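Local coordinates for protein 2-oxoglutarate dehydrogenase E3 component (Thermus thermophilus, PDB 2YQU) that probably oxidises protein-bound dihydrolipoyl groups back to lipoyl with NAD(+), using one FAD per subunit, as the E3 component of the 2-oxoglutarate dehydrogenase complex, at residues 341-353 against 398-411. Residues are numbered along the deposited sequence; the frame is centred on the assembly and turned at random.
Sequences YTHPEIAAVGYTE and LGVHGIGARVGDVL
E345 reaches from the start of strand 345-350 to the first turn of helix 407-419, where its OE1 accepts a weak hydrogen bond from G408 N (2.9 Å). With CG anti to the carbonyl carbon (chi1 -64°) and the chain extended beyond it, the carboxylate passes the backbone of R406 and meets that turn. Two waters, one on each carboxylate oxygen, link it to D409, whose like charge they probably help to screen; OE2 also forms a salt bridge with R375 of the second subunit.

Strands 345-350 and 398-404 run antiparallel, paired from E345–G404 to G350–G399. On the face of I346 and A348, I403 lies alongside both P344 and I346, its CG1 3.9 Å from P344 CG and 4.0 Å from I346 CG1. Farther along, the H401 ring donates from NE2 to Y351 O (2.7 Å), an acceptor near the ring plane, although the nitrogen stands above the carbonyl plane. ND1 shares a water with A347 O, so both ring nitrogens are engaged. On the other face, A347 CB packs on L411 CD2 (3.7 Å) and V407 CG1, while V349 and V400 lie side by side.

These are adjacent inner strands of the dimerisation domain's antiparallel sheet, flanked by strands 338-340 and 385-391. Helix 208-221 packs on P344 and I346, whereas helix 407-419 lies against the A347 face.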
ATOM      1  N   TYR A 341      -7.447   7.874  -8.214  1.00 13.87           N
ATOM      2  CA  TYR A 341      -6.032   7.517  -8.430  1.00 14.17           C
ATOM      3  C   TYR A 341      -5.163   8.696  -8.893  1.00 14.83           C
ATOM      4  O   TYR A 341      -4.201   8.542  -9.651  1.00 15.32           O
ATOM      5  CB  TYR A 341      -5.948   6.332  -9.378  1.00 13.86           C
ATOM      6  CG  TYR A 341      -6.516   5.096  -8.727  1.00 14.25           C
ATOM      7  CD1 TYR A 341      -7.757   4.593  -9.093  1.00 13.98           C
ATOM      8  CD2 TYR A 341      -5.842   4.482  -7.680  1.00 14.39           C
ATOM      9  CE1 TYR A 341      -8.289   3.466  -8.459  1.00 14.50           C
ATOM     10  CE2 TYR A 341      -6.369   3.369  -7.046  1.00 14.66           C
ATOM     11  CZ  TYR A 341      -7.579   2.858  -7.455  1.00 13.38           C
ATOM     12  OH  TYR A 341      -8.078   1.757  -6.797  1.00 14.55           O
ATOM     13  N   THR A 342      -5.516   9.865  -8.386  1.00 15.25           N
ATOM     14  CA  THR A 342      -4.682  11.052  -8.452  1.00 15.55           C
ATOM     15  C   THR A 342      -3.535  10.898  -7.449  1.00 16.02           C
ATOM     16  O   THR A 342      -3.397   9.872  -6.794  1.00 16.41           O
ATOM     17  CB  THR A 342      -5.537  12.294  -8.108  1.00 15.47           C
ATOM     18  OG1 THR A 342      -6.312  12.029  -6.932  1.00 14.95           O
ATOM     19  CG2 THR A 342      -6.589  12.582  -9.200  1.00 15.21           C
ATOM     20  N   HIS A 343      -2.685  11.905  -7.366  1.00 16.59           N
ATOM     21  CA  HIS A 343      -1.704  12.010  -6.288  1.00 17.12           C
ATOM     22  C   HIS A 343      -1.907  13.381  -5.661  1.00 17.16           C
ATOM     23  O   HIS A 343      -1.672  14.391  -6.315  1.00 17.75           O
ATOM     24  CB  HIS A 343      -0.273  11.852  -6.806  1.00 17.51           C
ATOM     25  CG  HIS A 343       0.771  11.980  -5.739  1.00 19.99           C
ATOM     26  ND1 HIS A 343       1.473  10.898  -5.248  1.00 24.09           N
ATOM     27  CD2 HIS A 343       1.227  13.060  -5.064  1.00 23.05           C
ATOM     28  CE1 HIS A 343       2.317  11.310  -4.318  1.00 24.77           C
ATOM     29  NE2 HIS A 343       2.187  12.618  -4.187  1.00 22.73           N
ATOM     30  N   PRO A 344      -2.370  13.446  -4.414  1.00 16.46           N
ATOM     31  CA  PRO A 344      -2.591  12.285  -3.540  1.00 15.65           C
ATOM     32  C   PRO A 344      -3.776  11.431  -3.980  1.00 15.31           C
ATOM     33  O   PRO A 344      -4.640  11.922  -4.699  1.00 15.03           O
ATOM     34  CB  PRO A 344      -2.908  12.943  -2.197  1.00 15.85           C
ATOM     35  CG  PRO A 344      -3.520  14.247  -2.556  1.00 16.19           C
ATOM     36  CD  PRO A 344      -2.759  14.702  -3.757  1.00 16.54           C
ATOM     37  N   GLU A 345      -3.815  10.172  -3.549  1.00 14.44           N
ATOM     38  CA  GLU A 345      -5.017   9.365  -3.710  1.00 14.46           C
ATOM     39  C   GLU A 345      -6.087   9.833  -2.725  1.00 14.00           C
ATOM     40  O   GLU A 345      -5.802  10.485  -1.726  1.00 13.70           O
ATOM     41  CB  GLU A 345      -4.719   7.862  -3.561  1.00 14.06           C
ATOM     42  CG  GLU A 345      -3.782   7.360  -4.652  1.00 14.84           C
ATOM     43  CD  GLU A 345      -3.564   5.858  -4.711  1.00 15.18           C
ATOM     44  OE1 GLU A 345      -4.014   5.091  -3.830  1.00 13.54           O
ATOM     45  OE2 GLU A 345      -2.919   5.430  -5.685  1.00 16.79           O
ATOM     46  N   ILE A 346      -7.331   9.520  -3.054  1.00 14.41           N
ATOM     47  CA  ILE A 346      -8.491   9.901  -2.266  1.00 14.34           C
ATOM     48  C   ILE A 346      -9.316   8.632  -2.151  1.00 14.36           C
ATOM     49  O   ILE A 346      -9.519   7.940  -3.150  1.00 14.13           O
ATOM     50  CB  ILE A 346      -9.267  11.019  -3.000  1.00 14.63           C
ATOM     51  CG1 ILE A 346      -8.322  12.176  -3.384  1.00 15.30           C
ATOM     52  CG2 ILE A 346     -10.412  11.518  -2.168  1.00 15.24           C
ATOM     53  CD1 ILE A 346      -8.900  13.156  -4.351  1.00 16.79           C
ATOM     54  N   ALA A 347      -9.791   8.295  -0.964  1.00 14.55           N
ATOM     55  CA  ALA A 347     -10.543   7.044  -0.820  1.00 14.65           C
ATOM     56  C   ALA A 347     -11.604   7.033   0.277  1.00 14.80           C
ATOM     57  O   ALA A 347     -11.561   7.808   1.224  1.00 15.09           O
ATOM     58  CB  ALA A 347      -9.589   5.880  -0.639  1.00 14.86           C
ATOM     59  N   ALA A 348     -12.554   6.119   0.115  1.00 14.67           N
ATOM     60  CA  ALA A 348     -13.627   5.892   1.069  1.00 14.78           C
ATOM     61  C   ALA A 348     -13.982   4.418   1.105  1.00 14.47           C
ATOM     62  O   ALA A 348     -14.017   3.748   0.085  1.00 14.73           O
ATOM     63  CB  ALA A 348     -14.850   6.691   0.695  1.00 14.43           C
ATOM     64  N   VAL A 349     -14.253   3.921   2.294  1.00 14.93           N
ATOM     65  CA  VAL A 349     -14.808   2.592   2.453  1.00 14.99           C
ATOM     66  C   VAL A 349     -15.796   2.616   3.617  1.00 15.29           C
ATOM     67  O   VAL A 349     -15.601   3.331   4.610  1.00 14.66           O
ATOM     68  CB  VAL A 349     -13.705   1.501   2.614  1.00 15.00           C
ATOM     69  CG1 VAL A 349     -12.917   1.698   3.877  1.00 15.43           C
ATOM     70  CG2 VAL A 349     -14.308   0.104   2.562  1.00 14.90           C
ATOM     71  N   GLY A 350     -16.867   1.843   3.489  1.00 15.91           N
ATOM     72  CA  GLY A 350     -17.928   1.842   4.478  1.00 16.04           C
ATOM     73  C   GLY A 350     -18.672   3.162   4.458  1.00 16.64           C
ATOM     74  O   GLY A 350     -18.711   3.849   3.433  1.00 17.06           O
ATOM     75  N   TYR A 351     -19.253   3.530   5.596  1.00 16.52           N
ATOM     76  CA  TYR A 351     -20.125   4.694   5.676  1.00 16.92           C
ATOM     77  C   TYR A 351     -19.338   5.982   5.873  1.00 16.80           C
ATOM     78  O   TYR A 351     -18.332   6.002   6.586  1.00 15.55           O
ATOM     79  CB  TYR A 351     -21.123   4.533   6.831  1.00 17.48           C
ATOM     80  CG  TYR A 351     -22.214   3.511   6.571  1.00 19.60           C
ATOM     81  CD1 TYR A 351     -22.453   2.471   7.466  1.00 22.52           C
ATOM     82  CD2 TYR A 351     -23.009   3.594   5.432  1.00 22.46           C
ATOM     83  CE1 TYR A 351     -23.457   1.540   7.229  1.00 23.28           C
ATOM     84  CE2 TYR A 351     -24.008   2.671   5.184  1.00 24.04           C
ATOM     85  CZ  TYR A 351     -24.231   1.651   6.087  1.00 25.25           C
ATOM     86  OH  TYR A 351     -25.226   0.732   5.832  1.00 26.74           O
ATOM     87  N   THR A 352     -19.816   7.057   5.248  1.00 16.88           N
ATOM     88  CA  THR A 352     -19.322   8.395   5.535  1.00 17.13           C
ATOM     89  C   THR A 352     -19.958   8.909   6.808  1.00 17.08           C
ATOM     90  O   THR A 352     -20.951   8.368   7.271  1.00 16.46           O
ATOM     91  CB  THR A 352     -19.646   9.380   4.395  1.00 17.28           C
ATOM     92  OG1 THR A 352     -21.067   9.498   4.259  1.00 17.12           O
ATOM     93  CG2 THR A 352     -19.154   8.878   3.029  1.00 17.41           C
ATOM     94  N   GLU A 353     -19.371   9.961   7.369  1.00 17.39           N
ATOM     95  CA  GLU A 353     -19.983  10.690   8.473  1.00 17.55           C
ATOM     96  C   GLU A 353     -21.400  11.146   8.112  1.00 17.86           C
ATOM     97  O   GLU A 353     -22.291  11.079   8.943  1.00 18.03           O
ATOM     98  CB  GLU A 353     -19.127  11.898   8.860  1.00 17.55           C
ATOM     99  CG  GLU A 353     -17.824  11.523   9.541  1.00 17.84           C
ATOM    100  CD  GLU A 353     -17.310  12.612  10.447  1.00 18.50           C
ATOM    101  OE1 GLU A 353     -18.104  13.100  11.282  1.00 19.80           O
ATOM    102  OE2 GLU A 353     -16.114  12.962  10.332  1.00 18.50           O
ATOM    103  N   LEU A 398     -17.077   1.473  11.288  1.00 15.32           N
ATOM    104  CA  LEU A 398     -18.198   1.788  10.400  1.00 15.55           C
ATOM    105  C   LEU A 398     -17.746   2.318   9.048  1.00 14.92           C
ATOM    106  O   LEU A 398     -18.451   2.139   8.053  1.00 14.86           O
ATOM    107  CB  LEU A 398     -19.129   2.798  11.068  1.00 16.14           C
ATOM    108  CG  LEU A 398     -19.781   2.319  12.367  1.00 17.82           C
ATOM    109  CD1 LEU A 398     -20.463   3.473  13.063  1.00 17.79           C
ATOM    110  CD2 LEU A 398     -20.758   1.194  12.091  1.00 19.59           C
ATOM    111  N   GLY A 399     -16.585   2.961   9.010  1.00 14.31           N
ATOM    112  CA  GLY A 399     -16.033   3.490   7.777  1.00 14.20           C
ATOM    113  C   GLY A 399     -14.611   4.002   7.934  1.00 14.18           C
ATOM    114  O   GLY A 399     -14.195   4.343   9.029  1.00 13.81           O
ATOM    115  N   VAL A 400     -13.863   4.023   6.835  1.00 13.85           N
ATOM    116  CA  VAL A 400     -12.514   4.570   6.817  1.00 14.56           C
ATOM    117  C   VAL A 400     -12.355   5.439   5.572  1.00 14.38           C
ATOM    118  O   VAL A 400     -12.812   5.094   4.485  1.00 14.40           O
ATOM    119  CB  VAL A 400     -11.426   3.458   6.860  1.00 14.32           C
ATOM    120  CG1 VAL A 400     -10.027   4.074   7.007  1.00 14.68           C
ATOM    121  CG2 VAL A 400     -11.708   2.474   7.995  1.00 14.75           C
ATOM    122  N   HIS A 401     -11.742   6.598   5.750  1.00 14.72           N
ATOM    123  CA  HIS A 401     -11.683   7.604   4.706  1.00 15.42           C
ATOM    124  C   HIS A 401     -10.348   8.327   4.764  1.00 15.32           C
ATOM    125  O   HIS A 401      -9.797   8.549   5.839  1.00 15.60           O
ATOM    126  CB  HIS A 401     -12.796   8.632   4.892  1.00 15.86           C
ATOM    127  CG  HIS A 401     -14.165   8.044   5.054  1.00 18.56           C
ATOM    128  ND1 HIS A 401     -15.258   8.563   4.409  1.00 25.45           N
ATOM    129  CD2 HIS A 401     -14.633   7.028   5.818  1.00 21.75           C
ATOM    130  CE1 HIS A 401     -16.336   7.880   4.750  1.00 25.67           C
ATOM    131  NE2 HIS A 401     -15.981   6.929   5.589  1.00 20.47           N
ATOM    132  N   GLY A 402      -9.827   8.718   3.617  1.00 14.83           N
ATOM    133  CA  GLY A 402      -8.559   9.396   3.626  1.00 14.63           C
ATOM    134  C   GLY A 402      -8.215  10.106   2.355  1.00 14.36           C
ATOM    135  O   GLY A 402      -8.863   9.946   1.324  1.00 14.41           O
ATOM    136  N   ILE A 403      -7.185  10.922   2.470  1.00 14.11           N
ATOM    137  CA  ILE A 403      -6.547  11.556   1.336  1.00 13.55           C
ATOM    138  C   ILE A 403      -5.055  11.648   1.626  1.00 13.77           C
ATOM    139  O   ILE A 403      -4.653  12.039   2.724  1.00 13.10           O
ATOM    140  CB  ILE A 403      -7.162  12.944   1.050  1.00 13.84           C
ATOM    141  CG1 ILE A 403      -6.428  13.621  -0.110  1.00 13.53           C
ATOM    142  CG2 ILE A 403      -7.172  13.828   2.306  1.00 13.72           C
ATOM    143  CD1 ILE A 403      -7.113  14.879  -0.606  1.00 13.65           C
ATOM    144  N   GLY A 404      -4.248  11.268   0.647  1.00 13.61           N
ATOM    145  CA  GLY A 404      -2.803  11.286   0.794  1.00 13.68           C
ATOM    146  C   GLY A 404      -2.119  10.346  -0.167  1.00 13.16           C
ATOM    147  O   GLY A 404      -2.763   9.586  -0.886  1.00 12.92           O
ATOM    148  N   ALA A 405      -0.801  10.429  -0.189  1.00 13.37           N
ATOM    149  CA  ALA A 405       0.033   9.573  -1.014  1.00 13.63           C
ATOM    150  C   ALA A 405      -0.336   8.116  -0.771  1.00 13.67           C
ATOM    151  O   ALA A 405      -0.367   7.668   0.353  1.00 13.83           O
ATOM    152  CB  ALA A 405       1.499   9.820  -0.683  1.00 13.77           C
ATOM    153  N   ARG A 406      -0.699   7.411  -1.836  1.00 13.73           N
ATOM    154  CA  ARG A 406      -0.983   5.977  -1.782  1.00 14.05           C
ATOM    155  C   ARG A 406      -2.087   5.568  -0.794  1.00 13.02           C
ATOM    156  O   ARG A 406      -2.127   4.432  -0.354  1.00 12.32           O
ATOM    157  CB  ARG A 406       0.318   5.215  -1.519  1.00 14.93           C
ATOM    158  CG  ARG A 406       1.334   5.471  -2.630  1.00 17.62           C
ATOM    159  CD  ARG A 406       2.756   5.336  -2.237  1.00 21.86           C
ATOM    160  NE  ARG A 406       3.615   5.778  -3.330  1.00 24.90           N
ATOM    161  CZ  ARG A 406       4.935   5.711  -3.317  1.00 26.59           C
ATOM    162  NH1 ARG A 406       5.572   5.218  -2.265  1.00 28.35           N
ATOM    163  NH2 ARG A 406       5.630   6.140  -4.364  1.00 27.45           N
ATOM    164  N   VAL A 407      -3.013   6.471  -0.487  1.00 12.61           N
ATOM    165  CA  VAL A 407      -4.000   6.184   0.545  1.00 12.93           C
ATOM    166  C   VAL A 407      -4.906   5.020   0.148  1.00 12.65           C
ATOM    167  O   VAL A 407      -5.420   4.310   1.004  1.00 13.19           O
ATOM    168  CB  VAL A 407      -4.823   7.437   0.927  1.00 13.04           C
ATOM    169  CG1 VAL A 407      -6.064   7.582   0.067  1.00 13.21           C
ATOM    170  CG2 VAL A 407      -5.180   7.403   2.407  1.00 12.98           C
ATOM    171  N   GLY A 408      -5.102   4.836  -1.149  1.00 13.07           N
ATOM    172  CA  GLY A 408      -5.826   3.682  -1.637  1.00 13.00           C
ATOM    173  C   GLY A 408      -5.165   2.366  -1.260  1.00 12.97           C
ATOM    174  O   GLY A 408      -5.849   1.408  -0.843  1.00 12.77           O
ATOM    175  N   ASP A 409      -3.848   2.299  -1.415  1.00 12.61           N
ATOM    176  CA  ASP A 409      -3.087   1.118  -1.004  1.00 12.94           C
ATOM    177  C   ASP A 409      -3.214   0.874   0.496  1.00 12.31           C
ATOM    178  O   ASP A 409      -3.327  -0.259   0.941  1.00 12.79           O
ATOM    179  CB  ASP A 409      -1.608   1.258  -1.347  1.00 13.08           C
ATOM    180  CG  ASP A 409      -1.343   1.304  -2.835  1.00 15.31           C
ATOM    181  OD1 ASP A 409      -2.197   0.852  -3.642  1.00 15.12           O
ATOM    182  OD2 ASP A 409      -0.278   1.775  -3.287  1.00 19.44           O
ATOM    183  N   VAL A 410      -3.166   1.943   1.276  1.00 12.74           N
ATOM    184  CA  VAL A 410      -3.279   1.836   2.722  1.00 12.54           C
ATOM    185  C   VAL A 410      -4.668   1.339   3.110  1.00 12.54           C
ATOM    186  O   VAL A 410      -4.805   0.478   3.992  1.00 12.68           O
ATOM    187  CB  VAL A 410      -2.981   3.192   3.423  1.00 12.57           C
ATOM    188  CG1 VAL A 410      -3.261   3.111   4.919  1.00 13.21           C
ATOM    189  CG2 VAL A 410      -1.525   3.597   3.178  1.00 12.65           C
ATOM    190  N   LEU A 411      -5.698   1.842   2.433  1.00 12.53           N
ATOM    191  CA  LEU A 411      -7.068   1.510   2.815  1.00 13.01           C
ATOM    192  C   LEU A 411      -7.524   0.139   2.309  1.00 13.03           C
ATOM    193  O   LEU A 411      -8.634  -0.282   2.630  1.00 13.60           O
ATOM    194  CB  LEU A 411      -8.044   2.608   2.378  1.00 12.86           C
ATOM    195  CG  LEU A 411      -8.462   3.588   3.461  1.00 13.56           C
ATOM    196  CD1 LEU A 411      -7.244   4.139   4.181  1.00 12.99           C
ATOM    197  CD2 LEU A 411      -9.304   4.703   2.857  1.00 14.87           C
TER
HETATM  198  O   HOH W   1      -4.129   2.360  -4.918  1.00 15.32           O
HETATM  199  O   HOH W   2      -0.654   4.328  -5.089  1.00 24.54           O
HETATM  200  O   HOH W   3     -13.931   9.486   1.838  1.00 15.20           O